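Local atomic coordinates of phosphotransferase system, mannose/fructose/N-acetylgalactosamine-specific component IIB (Thermoanaerobacter tengcongensis, PDB entry 3LFJ), a protein that probably transfers phosphate from a phosphohistidine to an incoming sugar, as the IIB component of a mannose/sorbose-type phosphotransferase system. Residues D108-V113 against L118-L123; T40-G45 against K99-F104; K149-L154 against V160-Q165. All blocks are in the same frame, centred on the assembly; numbering follows the deposited sequence. Where two conformers were deposited one is given.

Contact 1: residues D108-V113 against L118-L123; sequences DTCKRV and LPITTL
C110 overlaps the end of L123: its SG lies 3.8 Å from L123 CD1 and equally close to L123 CD2, so the sulfur sits against the fork of the isopropyl group instead of one methyl. Both side chains extend with their gamma atom anti to the backbone N (C110 chi1 -180°, L123 chi1 -179°), which sends each toward the other. I120 CD1 comes up to the same sulfur at 4.0 Å, and reaches V113 CG2 at the edge of contact, 4.4 Å. One turn further along the helix the backbones themselves join: L118 N donates to V113 O at 3.1 Å, while L118 CB packs 3.4 Å from the same V113 O.

The pair is a helix packing on the loop that leads into the next strand, and on that strand's beginning, the second half of a beta-alpha-beta crossover in a mostly parallel, open alpha/beta sheet. All five touching residues are buried. Around them, I120 and L123 also rest on strand 22-30, and V113 and I120 meet F104 of strand 98-104. Helix 107-115 has helix neighbours too: T109 and V113 meet V83 of helix 83-91, and K111 reaches T150 and E153 of helix 145-158.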
ATOM      1  N   ASP A 108      -2.776   4.987   7.794  1.00 14.95           N
ATOM      2  CA  ASP A 108      -3.455   6.263   7.775  1.00 15.71           C
ATOM      3  C   ASP A 108      -3.480   6.942   6.407  1.00 14.03           C
ATOM      4  O   ASP A 108      -4.480   7.549   6.008  1.00 15.17           O
ATOM      5  CB  ASP A 108      -2.860   7.217   8.791  1.00 16.51           C
ATOM      6  CG  ASP A 108      -3.676   8.477   8.909  1.00 22.86           C
ATOM      7  OD1 ASP A 108      -3.177   9.565   8.558  1.00 23.53           O
ATOM      8  OD2 ASP A 108      -4.866   8.371   9.300  1.00 25.09           O
ATOM      9  N   THR A 109      -2.370   6.866   5.675  1.00 14.93           N
ATOM     10  CA  THR A 109      -2.338   7.517   4.382  1.00 13.68           C
ATOM     11  C   THR A 109      -3.260   6.793   3.407  1.00 13.29           C
ATOM     12  O   THR A 109      -3.943   7.422   2.607  1.00 14.44           O
ATOM     13  CB  THR A 109      -0.900   7.617   3.847  1.00 13.85           C
ATOM     14  OG1 THR A 109      -0.089   8.334   4.798  1.00 14.13           O
ATOM     15  CG2 THR A 109      -0.867   8.352   2.515  1.00 14.21           C
ATOM     16  N   CYS A 110      -3.304   5.466   3.513  1.00 13.87           N
ATOM     17  CA  CYS A 110      -4.231   4.693   2.706  1.00 16.14           C
ATOM     18  C   CYS A 110      -5.681   5.089   3.035  1.00 15.30           C
ATOM     19  O   CYS A 110      -6.479   5.335   2.132  1.00 15.12           O
ATOM     20  CB  CYS A 110      -3.988   3.198   2.916  1.00 15.08           C
ATOM     21  SG  CYS A 110      -5.105   2.171   1.940  1.00 17.51           S
ATOM     22  N   LYS A 111      -5.999   5.196   4.323  1.00 14.54           N
ATOM     23  CA  LYS A 111      -7.342   5.621   4.738  1.00 14.25           C
ATOM     24  C   LYS A 111      -7.693   6.989   4.163  1.00 15.87           C
ATOM     25  O   LYS A 111      -8.786   7.193   3.640  1.00 17.08           O
ATOM     26  CB  LYS A 111      -7.478   5.622   6.267  1.00 17.51           C
ATOM     27  CG  LYS A 111      -8.774   6.279   6.781  1.00 20.91           C
ATOM     28  CD  LYS A 111      -8.765   6.328   8.308  1.00 24.64           C
ATOM     29  CE  LYS A 111     -10.167   6.366   8.899  1.00 36.27           C
ATOM     30  NZ  LYS A 111     -10.990   7.493   8.408  1.00 35.70           N
ATOM     31  N   ARG A 112      -6.752   7.931   4.235  1.00 15.51           N
ATOM     32  CA  ARG A 112      -7.021   9.251   3.677  1.00 16.22           C
ATOM     33  C   ARG A 112      -7.366   9.216   2.187  1.00 16.70           C
ATOM     34  O   ARG A 112      -8.296   9.919   1.738  1.00 18.67           O
ATOM     35  CB  ARG A 112      -5.852  10.203   3.936  1.00 15.93           C
ATOM     36  CG  ARG A 112      -5.736  10.602   5.391  1.00 15.44           C
ATOM     37  CD  ARG A 112      -4.386  11.250   5.660  1.00 19.00           C
ATOM     38  NE  ARG A 112      -4.231  12.462   4.864  1.00 18.87           N
ATOM     39  CZ  ARG A 112      -3.050  12.987   4.543  1.00 17.25           C
ATOM     40  NH1 ARG A 112      -1.943  12.375   4.942  1.00 18.00           N
ATOM     41  NH2 ARG A 112      -2.989  14.107   3.820  1.00 16.27           N
ATOM     42  N   VAL A 113      -6.641   8.423   1.394  1.00 14.97           N
ATOM     43  CA  VAL A 113      -6.955   8.376  -0.026  1.00 13.87           C
ATOM     44  C   VAL A 113      -8.252   7.634  -0.307  1.00 17.98           C
ATOM     45  O   VAL A 113      -8.991   8.015  -1.201  1.00 18.90           O
ATOM     46  CB  VAL A 113      -5.827   7.826  -0.922  1.00 18.32           C
ATOM     47  CG1 VAL A 113      -4.601   8.748  -0.868  1.00 19.06           C
ATOM     48  CG2 VAL A 113      -5.480   6.423  -0.561  1.00 21.13           C
ATOM     49  N   LEU A 118     -10.592   7.407  -3.753  1.00 21.94           N
ATOM     50  CA  LEU A 118      -9.759   6.568  -4.589  0.51 22.82           C
ATOM     51  C   LEU A 118     -10.110   5.098  -4.337  1.00 17.99           C
ATOM     52  O   LEU A 118     -10.063   4.615  -3.210  1.00 23.69           O
ATOM     53  CB  LEU A 118      -8.272   6.882  -4.369  0.51 22.18           C
ATOM     54  CG  LEU A 118      -7.389   6.507  -5.559  0.51 20.01           C
ATOM     55  CD1 LEU A 118      -6.166   7.402  -5.693  0.51 19.34           C
ATOM     56  CD2 LEU A 118      -6.983   5.060  -5.412  0.51 16.54           C
ATOM     57  N   PRO A 119     -10.503   4.391  -5.408  1.00 20.26           N
ATOM     58  CA  PRO A 119     -11.018   3.034  -5.232  1.00 20.89           C
ATOM     59  C   PRO A 119      -9.887   2.045  -5.147  1.00 22.18           C
ATOM     60  O   PRO A 119      -9.120   1.866  -6.087  1.00 32.99           O
ATOM     61  CB  PRO A 119     -11.843   2.805  -6.496  1.00 21.28           C
ATOM     62  CG  PRO A 119     -11.184   3.629  -7.531  1.00 22.84           C
ATOM     63  CD  PRO A 119     -10.531   4.811  -6.821  1.00 22.08           C
ATOM     64  N   ILE A 120      -9.763   1.447  -3.979  1.00 20.02           N
ATOM     65  CA  ILE A 120      -8.827   0.363  -3.777  1.00 18.34           C
ATOM     66  C   ILE A 120      -9.624  -0.901  -3.480  1.00 19.42           C
ATOM     67  O   ILE A 120     -10.478  -0.902  -2.594  1.00 25.86           O
ATOM     68  CB  ILE A 120      -7.880   0.688  -2.627  1.00 19.94           C
ATOM     69  CG1 ILE A 120      -7.021   1.895  -3.008  1.00 19.66           C
ATOM     70  CG2 ILE A 120      -7.005  -0.518  -2.305  1.00 22.69           C
ATOM     71  CD1 ILE A 120      -6.035   2.301  -1.922  1.00 18.93           C
ATOM     72  N   THR A 121      -9.339  -1.954  -4.237  1.00 19.99           N
ATOM     73  CA  THR A 121     -10.122  -3.192  -4.144  1.00 22.05           C
ATOM     74  C   THR A 121      -9.421  -4.260  -3.305  1.00 23.40           C
ATOM     75  O   THR A 121     -10.079  -5.079  -2.659  1.00 22.40           O
ATOM     76  CB  THR A 121     -10.475  -3.765  -5.534  1.00 19.22           C
ATOM     77  OG1 THR A 121      -9.302  -3.895  -6.356  1.00 23.57           O
ATOM     78  CG2 THR A 121     -11.494  -2.882  -6.237  1.00 24.92           C
ATOM     79  N   THR A 122      -8.089  -4.254  -3.335  1.00 20.23           N
ATOM     80  CA  THR A 122      -7.278  -5.205  -2.587  1.00 19.93           C
ATOM     81  C   THR A 122      -6.177  -4.424  -1.892  1.00 19.96           C
ATOM     82  O   THR A 122      -5.510  -3.595  -2.519  1.00 21.84           O
ATOM     83  CB  THR A 122      -6.615  -6.235  -3.509  1.00 24.61           C
ATOM     84  OG1 THR A 122      -7.625  -7.013  -4.157  1.00 27.55           O
ATOM     85  CG2 THR A 122      -5.697  -7.172  -2.722  1.00 25.60           C
ATOM     86  N   LEU A 123      -5.985  -4.706  -0.611  1.00 17.99           N
ATOM     87  CA  LEU A 123      -4.984  -4.010   0.178  1.00 16.75           C
ATOM     88  C   LEU A 123      -4.117  -5.034   0.883  1.00 15.33           C
ATOM     89  O   LEU A 123      -4.584  -5.746   1.783  1.00 17.89           O
ATOM     90  CB  LEU A 123      -5.658  -3.089   1.182  1.00 16.24           C
ATOM     91  CG  LEU A 123      -4.694  -2.278   2.062  1.00 17.50           C
ATOM     92  CD1 LEU A 123      -3.804  -1.369   1.221  1.00 17.01           C
ATOM     93  CD2 LEU A 123      -5.472  -1.466   3.060  1.00 17.70           C
TER

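Contact 2: residues T40-G45 against K99-F104; sequences TRWMKG and KVFLLF
A methionine sulfur set against a phenylalanine ring is the distinctive feature here: M43 SD lies 4.0 Å from the centroid of the F101 ring, 33° off the ring normal, a Met-aromatic contact of oblique geometry. The sulfur is not centred over the ring but displaced toward the side where the ring joins its own chain, 3.5 Å from F101 CD1 and 3.7 Å from F101 CG. The methyl follows the same bias, with M43 CE 3.9 Å from F101 CB. This approach depends on a curled side chain, bent at both chi2 and chi3, which folds the thioether back to the strand even though the CB of M43 does not point straight at it.

F101 extends from the strand toward the helix, its CG anti to the backbone N (chi1 -178°). Its far end is taken up by W42, whose CB is 4.0 Å from both F101 CE1 and F101 CZ. The ring is therefore held at two places, by sulfur near its root and by a methylene near its tip, and no hydrogen bond crosses between the segments. The indole of W42 leads off from this meeting point, and its NE1 is bonded to the carbonyl oxygen of M166.

Helix and strand are far apart in sequence, and the three touching residues are buried against one face of the mostly parallel sheet. F101 and W42 each also meet the ring of F26 in strand 22-30, and F101 meets F46 as well, extending the contact into an aromatic cluster; M43 rests on I51 of strand 50-54, the neighbour of strand 98-104 across from strand 22-30.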
ATOM      1  N   THR A  40      10.704  -5.888  -6.485  1.00 19.93           N
ATOM      2  CA  THR A  40      11.059  -6.556  -7.725  1.00 22.71           C
ATOM      3  C   THR A  40      10.224  -7.828  -7.839  1.00 22.90           C
ATOM      4  O   THR A  40       9.675  -8.132  -8.904  1.00 26.81           O
ATOM      5  CB  THR A  40      12.564  -6.846  -7.771  1.00 23.90           C
ATOM      6  OG1 THR A  40      13.276  -5.601  -7.742  1.00 28.23           O
ATOM      7  CG2 THR A  40      12.930  -7.607  -9.039  1.00 26.99           C
ATOM      8  N   ARG A  41      10.077  -8.540  -6.725  1.00 19.15           N
ATOM      9  CA  ARG A  41       9.209  -9.709  -6.685  1.00 18.92           C
ATOM     10  C   ARG A  41       7.746  -9.358  -6.969  1.00 21.46           C
ATOM     11  O   ARG A  41       7.107  -9.973  -7.812  1.00 23.08           O
ATOM     12  CB  ARG A  41       9.335 -10.446  -5.347  1.00 22.82           C
ATOM     13  CG  ARG A  41      10.755 -10.877  -5.012  1.00 28.41           C
ATOM     14  CD  ARG A  41      10.758 -11.804  -3.805  1.00 35.93           C
ATOM     15  NE  ARG A  41      12.116 -12.156  -3.409  1.00 51.33           N
ATOM     16  CZ  ARG A  41      12.808 -13.156  -3.942  1.00 59.31           C
ATOM     17  NH1 ARG A  41      12.265 -13.909  -4.891  1.00 59.14           N
ATOM     18  NH2 ARG A  41      14.042 -13.403  -3.524  1.00 62.71           N
ATOM     19  N   TRP A  42       7.220  -8.345  -6.281  1.00 18.64           N
ATOM     20  CA  TRP A  42       5.828  -7.961  -6.473  1.00 18.76           C
ATOM     21  C   TRP A  42       5.517  -7.524  -7.902  1.00 16.82           C
ATOM     22  O   TRP A  42       4.473  -7.885  -8.439  1.00 19.60           O
ATOM     23  CB  TRP A  42       5.421  -6.860  -5.477  1.00 18.55           C
ATOM     24  CG  TRP A  42       5.124  -7.425  -4.118  1.00 16.19           C
ATOM     25  CD1 TRP A  42       5.916  -7.353  -3.002  1.00 17.51           C
ATOM     26  CD2 TRP A  42       3.960  -8.172  -3.739  1.00 16.21           C
ATOM     27  NE1 TRP A  42       5.311  -8.013  -1.956  1.00 17.31           N
ATOM     28  CE2 TRP A  42       4.115  -8.528  -2.381  1.00 16.58           C
ATOM     29  CE3 TRP A  42       2.807  -8.584  -4.421  1.00 20.50           C
ATOM     30  CZ2 TRP A  42       3.160  -9.284  -1.690  1.00 16.74           C
ATOM     31  CZ3 TRP A  42       1.845  -9.330  -3.727  1.00 19.96           C
ATOM     32  CH2 TRP A  42       2.034  -9.667  -2.373  1.00 18.54           C
ATOM     33  N   MET A  43       6.417  -6.759  -8.518  1.00 18.85           N
ATOM     34  CA  MET A  43       6.111  -6.187  -9.822  1.00 18.39           C
ATOM     35  C   MET A  43       6.108  -7.220 -10.935  1.00 20.49           C
ATOM     36  O   MET A  43       5.522  -6.981 -11.983  1.00 20.70           O
ATOM     37  CB  MET A  43       7.042  -5.028 -10.154  1.00 17.87           C
ATOM     38  CG  MET A  43       6.795  -3.786  -9.280  1.00 20.07           C
ATOM     39  SD  MET A  43       5.064  -3.266  -9.092  1.00 19.84           S
ATOM     40  CE  MET A  43       4.734  -2.557 -10.700  1.00 21.97           C
ATOM     41  N   LYS A  44       6.738  -8.366 -10.704  1.00 21.29           N
ATOM     42  CA  LYS A  44       6.690  -9.426 -11.714  1.00 23.04           C
ATOM     43  C   LYS A  44       5.259  -9.890 -12.005  1.00 24.61           C
ATOM     44  O   LYS A  44       4.958 -10.363 -13.103  1.00 25.82           O
ATOM     45  CB  LYS A  44       7.620 -10.582 -11.345  1.00 26.73           C
ATOM     46  CG  LYS A  44       9.044 -10.306 -11.823  1.00 33.45           C
ATOM     47  CD  LYS A  44      10.081 -11.240 -11.235  1.00 45.10           C
ATOM     48  CE  LYS A  44      11.461 -10.873 -11.767  1.00 47.51           C
ATOM     49  NZ  LYS A  44      12.535 -11.752 -11.229  1.00 51.96           N
ATOM     50  N   GLY A  45       4.376  -9.718 -11.027  1.00 21.65           N
ATOM     51  CA  GLY A  45       2.971 -10.020 -11.195  1.00 22.61           C
ATOM     52  C   GLY A  45       2.148  -8.934 -11.872  1.00 25.08           C
ATOM     53  O   GLY A  45       0.960  -9.129 -12.127  1.00 26.28           O
ATOM     54  N   LYS A  99      -1.659   1.756 -15.752  1.00 18.94           N
ATOM     55  CA  LYS A  99      -1.738   0.755 -14.686  1.00 17.51           C
ATOM     56  C   LYS A  99      -0.778   1.122 -13.561  1.00 17.75           C
ATOM     57  O   LYS A  99       0.408   1.356 -13.801  1.00 19.43           O
ATOM     58  CB  LYS A  99      -1.450  -0.654 -15.217  1.00 18.14           C
ATOM     59  CG  LYS A  99      -2.602  -1.219 -16.071  1.00 22.00           C
ATOM     60  CD  LYS A  99      -2.255  -2.587 -16.636  1.00 29.48           C
ATOM     61  CE  LYS A  99      -3.176  -2.948 -17.795  1.00 40.32           C
ATOM     62  NZ  LYS A  99      -4.597  -2.965 -17.371  1.00 48.17           N
ATOM     63  N   VAL A 100      -1.308   1.201 -12.344  1.00 16.82           N
ATOM     64  CA  VAL A 100      -0.483   1.580 -11.185  1.00 16.98           C
ATOM     65  C   VAL A 100      -0.596   0.619 -10.001  1.00 14.87           C
ATOM     66  O   VAL A 100      -1.680   0.126  -9.659  1.00 16.20           O
ATOM     67  CB  VAL A 100      -0.777   3.031 -10.689  1.00 19.61           C
ATOM     68  CG1 VAL A 100      -0.574   4.039 -11.817  1.00 18.60           C
ATOM     69  CG2 VAL A 100      -2.172   3.134 -10.110  1.00 22.89           C
ATOM     70  N   PHE A 101       0.556   0.364  -9.389  1.00 15.07           N
ATOM     71  CA  PHE A 101       0.662  -0.435  -8.168  1.00 15.78           C
ATOM     72  C   PHE A 101       0.871   0.613  -7.073  1.00 14.63           C
ATOM     73  O   PHE A 101       1.908   1.286  -7.055  1.00 15.32           O
ATOM     74  CB  PHE A 101       1.871  -1.368  -8.311  1.00 14.76           C
ATOM     75  CG  PHE A 101       2.101  -2.307  -7.151  1.00 15.85           C
ATOM     76  CD1 PHE A 101       2.035  -3.697  -7.334  1.00 15.30           C
ATOM     77  CD2 PHE A 101       2.460  -1.817  -5.898  1.00 16.18           C
ATOM     78  CE1 PHE A 101       2.288  -4.573  -6.286  1.00 17.04           C
ATOM     79  CE2 PHE A 101       2.695  -2.696  -4.843  1.00 17.42           C
ATOM     80  CZ  PHE A 101       2.622  -4.076  -5.040  1.00 17.95           C
ATOM     81  N   LEU A 102      -0.129   0.800  -6.215  1.00 13.29           N
ATOM     82  CA  LEU A 102      -0.025   1.813  -5.151  1.00 13.43           C
ATOM     83  C   LEU A 102       0.772   1.279  -3.974  1.00 14.40           C
ATOM     84  O   LEU A 102       0.547   0.159  -3.514  1.00 15.30           O
ATOM     85  CB  LEU A 102      -1.401   2.224  -4.658  1.00 13.93           C
ATOM     86  CG  LEU A 102      -2.340   2.857  -5.685  1.00 14.11           C
ATOM     87  CD1 LEU A 102      -3.650   3.226  -5.030  1.00 15.40           C
ATOM     88  CD2 LEU A 102      -1.682   4.084  -6.297  1.00 16.12           C
ATOM     89  N   LEU A 103       1.699   2.096  -3.496  1.00 12.68           N
ATOM     90  CA  LEU A 103       2.503   1.750  -2.341  1.00 13.18           C
ATOM     91  C   LEU A 103       2.366   2.856  -1.294  1.00 14.86           C
ATOM     92  O   LEU A 103       2.630   4.024  -1.580  1.00 16.06           O
ATOM     93  CB  LEU A 103       3.953   1.574  -2.798  1.00 15.77           C
ATOM     94  CG  LEU A 103       4.957   1.092  -1.760  1.00 18.12           C
ATOM     95  CD1 LEU A 103       4.471  -0.204  -1.133  1.00 19.38           C
ATOM     96  CD2 LEU A 103       6.313   0.887  -2.441  1.00 15.99           C
ATOM     97  N   PHE A 104       1.923   2.484  -0.097  1.00 12.41           N
ATOM     98  CA  PHE A 104       1.795   3.433   1.027  1.00 13.71           C
ATOM     99  C   PHE A 104       2.776   3.070   2.105  1.00 14.67           C
ATOM    100  O   PHE A 104       3.095   1.909   2.295  1.00 14.33           O
ATOM    101  CB  PHE A 104       0.382   3.359   1.655  1.00 12.99           C
ATOM    102  CG  PHE A 104      -0.712   3.653   0.707  1.00 12.98           C
ATOM    103  CD1 PHE A 104      -1.141   4.956   0.525  1.00 13.89           C
ATOM    104  CD2 PHE A 104      -1.321   2.630  -0.032  1.00 14.74           C
ATOM    105  CE1 PHE A 104      -2.178   5.252  -0.372  1.00 13.71           C
ATOM    106  CE2 PHE A 104      -2.354   2.923  -0.932  1.00 16.39           C
ATOM    107  CZ  PHE A 104      -2.786   4.230  -1.097  1.00 14.12           C
TER

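Contact 3: residues K149-L154 against V160-Q165; sequences KTLLEL and VDVYLQ
This is an apolar contact between a helix and the strand that comes directly after it, near one side of the mostly parallel sheet. Helix 145-158 returns the chain to strand 161-164, parallel to and beside strand 122-127: the helix-to-strand half of a crossover connection that also contains the 135-136/142-143 hairpin. Its tightest point is V160, just ahead of the strand. V160 CG1 packs against the backbone of L154 as well as its CB, 3.5 Å from L154 O and L154 C and 3.8 Å from L154 CB. The valine uses an uncommon rotamer for this, with CG1 between the backbone N and the carbonyl carbon (chi1 56°), which turns that methyl onto the backbone at L154, about a turn before the helix ends.

One helical turn earlier a second, looser pair forms as one methyl faces another: L151 CD1 stands 4.3 Å from V162 CG1. V160 and V162 are two residues apart along the chain, both with CB directed toward the helix, and meet L154 and L151 respectively. No hydrogen bond joins the two segments; the backbone of V162 pairs instead with L175.

L151 and V160 also pack outside the contact. V160 rests on L123 of strand 122-127, while L151 touches I107 of helix 107-115 and L175 of helix 175-182, placing helix 145-158 between these two helices.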
ATOM      1  N   LYS A 149      -8.818  -2.007  13.874  1.00 24.10           N
ATOM      2  CA  LYS A 149     -10.136  -1.373  13.778  1.00 27.20           C
ATOM      3  C   LYS A 149     -10.245  -0.538  12.500  1.00 25.07           C
ATOM      4  O   LYS A 149     -11.262  -0.567  11.798  1.00 25.64           O
ATOM      5  CB  LYS A 149     -10.420  -0.511  15.016  1.00 26.70           C
ATOM      6  CG  LYS A 149     -10.726  -1.318  16.276  1.00 34.69           C
ATOM      7  N   THR A 150      -9.206   0.169  12.141  1.00 20.59           N
ATOM      8  CA  THR A 150      -9.177   0.954  10.915  1.00 19.13           C
ATOM      9  C   THR A 150      -9.249   0.057   9.683  1.00 18.28           C
ATOM     10  O   THR A 150      -9.934   0.404   8.695  1.00 21.32           O
ATOM     11  CB  THR A 150      -7.909   1.826  10.861  1.00 17.09           C
ATOM     12  OG1 THR A 150      -7.895   2.724  11.977  1.00 22.66           O
ATOM     13  CG2 THR A 150      -7.954   2.760   9.661  1.00 19.14           C
ATOM     14  N   LEU A 151      -8.545  -1.025   9.686  1.00 19.68           N
ATOM     15  CA  LEU A 151      -8.584  -1.918   8.538  1.00 20.24           C
ATOM     16  C   LEU A 151      -9.982  -2.513   8.359  1.00 21.39           C
ATOM     17  O   LEU A 151     -10.490  -2.592   7.241  1.00 20.52           O
ATOM     18  CB  LEU A 151      -7.525  -3.015   8.654  1.00 20.90           C
ATOM     19  CG  LEU A 151      -6.080  -2.512   8.509  1.00 20.92           C
ATOM     20  CD1 LEU A 151      -5.104  -3.649   8.749  1.00 18.52           C
ATOM     21  CD2 LEU A 151      -5.862  -1.904   7.139  1.00 17.38           C
ATOM     22  N   LEU A 152     -10.602  -2.876   9.476  1.00 24.49           N
ATOM     23  CA  LEU A 152     -11.968  -3.392   9.455  1.00 25.37           C
ATOM     24  C   LEU A 152     -12.941  -2.360   8.904  1.00 29.29           C
ATOM     25  O   LEU A 152     -13.861  -2.697   8.153  1.00 28.05           O
ATOM     26  CB  LEU A 152     -12.387  -3.824  10.856  1.00 25.22           C
ATOM     27  CG  LEU A 152     -11.734  -5.134  11.305  1.00 30.55           C
ATOM     28  CD1 LEU A 152     -12.021  -5.434  12.764  1.00 33.02           C
ATOM     29  CD2 LEU A 152     -12.196  -6.281  10.417  1.00 29.51           C
ATOM     30  N   GLU A 153     -12.735  -1.101   9.276  1.00 28.96           N
ATOM     31  CA  GLU A 153     -13.582  -0.021   8.792  1.00 25.45           C
ATOM     32  C   GLU A 153     -13.429   0.180   7.282  1.00 28.11           C
ATOM     33  O   GLU A 153     -14.412   0.430   6.578  1.00 28.47           O
ATOM     34  CB  GLU A 153     -13.292   1.265   9.569  1.00 27.83           C
ATOM     35  CG  GLU A 153     -14.022   2.486   9.074  1.00 40.07           C
ATOM     36  CD  GLU A 153     -13.683   3.725   9.885  1.00 52.34           C
ATOM     37  OE1 GLU A 153     -12.495   3.913  10.229  1.00 49.68           O
ATOM     38  OE2 GLU A 153     -14.609   4.514  10.172  1.00 59.39           O
ATOM     39  N   LEU A 154     -12.206   0.063   6.767  1.00 22.45           N
ATOM     40  CA  LEU A 154     -12.014   0.141   5.325  1.00 24.82           C
ATOM     41  C   LEU A 154     -12.737  -1.004   4.603  1.00 22.03           C
ATOM     42  O   LEU A 154     -13.360  -0.793   3.561  1.00 25.95           O
ATOM     43  CB  LEU A 154     -10.527   0.136   4.972  1.00 27.35           C
ATOM     44  CG  LEU A 154      -9.696   1.338   5.414  1.00 28.10           C
ATOM     45  CD1 LEU A 154      -8.289   1.144   4.880  1.00 26.75           C
ATOM     46  CD2 LEU A 154     -10.270   2.646   4.919  1.00 22.17           C
ATOM     47  N   VAL A 160     -12.923  -3.492   0.613  1.00 20.96           N
ATOM     48  CA  VAL A 160     -11.558  -3.868   0.282  1.00 23.86           C
ATOM     49  C   VAL A 160     -11.186  -5.231   0.869  1.00 18.42           C
ATOM     50  O   VAL A 160     -11.491  -5.534   2.024  1.00 21.18           O
ATOM     51  CB  VAL A 160     -10.551  -2.801   0.770  1.00 25.53           C
ATOM     52  CG1 VAL A 160     -10.701  -2.570   2.257  1.00 31.75           C
ATOM     53  CG2 VAL A 160      -9.132  -3.211   0.424  1.00 26.55           C
ATOM     54  N   ASP A 161     -10.518  -6.046   0.061  1.00 17.61           N
ATOM     55  CA  ASP A 161      -9.998  -7.323   0.520  1.00 19.45           C
ATOM     56  C   ASP A 161      -8.642  -7.046   1.146  1.00 20.40           C
ATOM     57  O   ASP A 161      -7.699  -6.672   0.440  1.00 20.46           O
ATOM     58  CB  ASP A 161      -9.856  -8.269  -0.680  1.00 22.42           C
ATOM     59  CG  ASP A 161      -9.280  -9.630  -0.305  1.00 24.43           C
ATOM     60  OD1 ASP A 161      -8.653 -10.262  -1.177  1.00 28.94           O
ATOM     61  OD2 ASP A 161      -9.442 -10.067   0.852  1.00 28.46           O
ATOM     62  N   VAL A 162      -8.555  -7.225   2.460  1.00 17.88           N
ATOM     63  CA  VAL A 162      -7.330  -6.918   3.199  1.00 16.78           C
ATOM     64  C   VAL A 162      -6.650  -8.188   3.666  1.00 21.35           C
ATOM     65  O   VAL A 162      -7.288  -9.041   4.307  1.00 20.43           O
ATOM     66  CB  VAL A 162      -7.626  -6.100   4.445  1.00 18.43           C
ATOM     67  CG1 VAL A 162      -6.323  -5.748   5.164  1.00 18.01           C
ATOM     68  CG2 VAL A 162      -8.394  -4.832   4.071  1.00 20.76           C
ATOM     69  N   TYR A 163      -5.361  -8.307   3.357  1.00 17.87           N
ATOM     70  CA  TYR A 163      -4.557  -9.410   3.856  1.00 16.07           C
ATOM     71  C   TYR A 163      -3.100  -9.042   4.081  1.00 19.68           C
ATOM     72  O   TYR A 163      -2.585  -8.106   3.464  1.00 18.58           O
ATOM     73  CB  TYR A 163      -4.682 -10.635   2.945  1.00 17.32           C
ATOM     74  CG  TYR A 163      -4.241 -10.454   1.505  1.00 17.48           C
ATOM     75  CD1 TYR A 163      -5.182 -10.308   0.496  1.00 22.42           C
ATOM     76  CD2 TYR A 163      -2.892 -10.476   1.150  1.00 20.02           C
ATOM     77  CE1 TYR A 163      -4.802 -10.189  -0.818  1.00 22.74           C
ATOM     78  CE2 TYR A 163      -2.498 -10.324  -0.170  1.00 21.62           C
ATOM     79  CZ  TYR A 163      -3.466 -10.195  -1.147  1.00 20.87           C
ATOM     80  OH  TYR A 163      -3.102 -10.069  -2.462  1.00 24.99           O
ATOM     81  N   LEU A 164      -2.461  -9.769   4.992  1.00 17.22           N
ATOM     82  CA  LEU A 164      -1.045  -9.630   5.279  1.00 15.96           C
ATOM     83  C   LEU A 164      -0.279 -10.598   4.413  1.00 17.01           C
ATOM     84  O   LEU A 164      -0.621 -11.780   4.346  1.00 20.87           O
ATOM     85  CB  LEU A 164      -0.771  -9.989   6.737  1.00 19.60           C
ATOM     86  CG  LEU A 164      -1.056  -8.924   7.793  1.00 18.02           C
ATOM     87  CD1 LEU A 164      -2.510  -8.497   7.808  1.00 18.93           C
ATOM     88  CD2 LEU A 164      -0.632  -9.464   9.156  1.00 19.45           C
ATOM     89  N   GLN A 165       0.761 -10.114   3.757  1.00 15.62           N
ATOM     90  CA  GLN A 165       1.633 -10.969   2.962  1.00 15.61           C
ATOM     91  C   GLN A 165       2.907 -10.223   2.605  1.00 19.69           C
ATOM     92  O   GLN A 165       2.863  -9.128   2.028  1.00 17.53           O
ATOM     93  CB  GLN A 165       0.943 -11.449   1.684  1.00 19.29           C
ATOM     94  CG  GLN A 165       1.685 -12.600   1.007  1.00 18.65           C
ATOM     95  CD  GLN A 165       1.004 -13.060  -0.267  1.00 21.44           C
ATOM     96  OE1 GLN A 165       0.251 -12.315  -0.892  1.00 24.37           O
ATOM     97  NE2 GLN A 165       1.264 -14.308  -0.656  1.00 25.88           N
TER

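How the contacts relate
From the N terminus, helix 38-43 comes first, and contact 2 closes a long loop when strand 98-104 arrives, K99 following G45 by 54 positions. Helix 107-115 follows that strand directly, and contact 1 closes a short turn onto the entry to strand 122-127. Contact 3 closes another short turn, from helix 145-158 to strand 161-164. The three are in series, neither nested nor crossed, yet all reach one sheet. Contacts 1 and 2 touch where L118 packs on L102 and C110 on F104; contacts 1 and 3 are joined by probable backbone hydrogen bonds between L123 or T121 and D161. Contacts 2 and 3, on opposite sides of the centre, touch where the W42 indole packs on Q165.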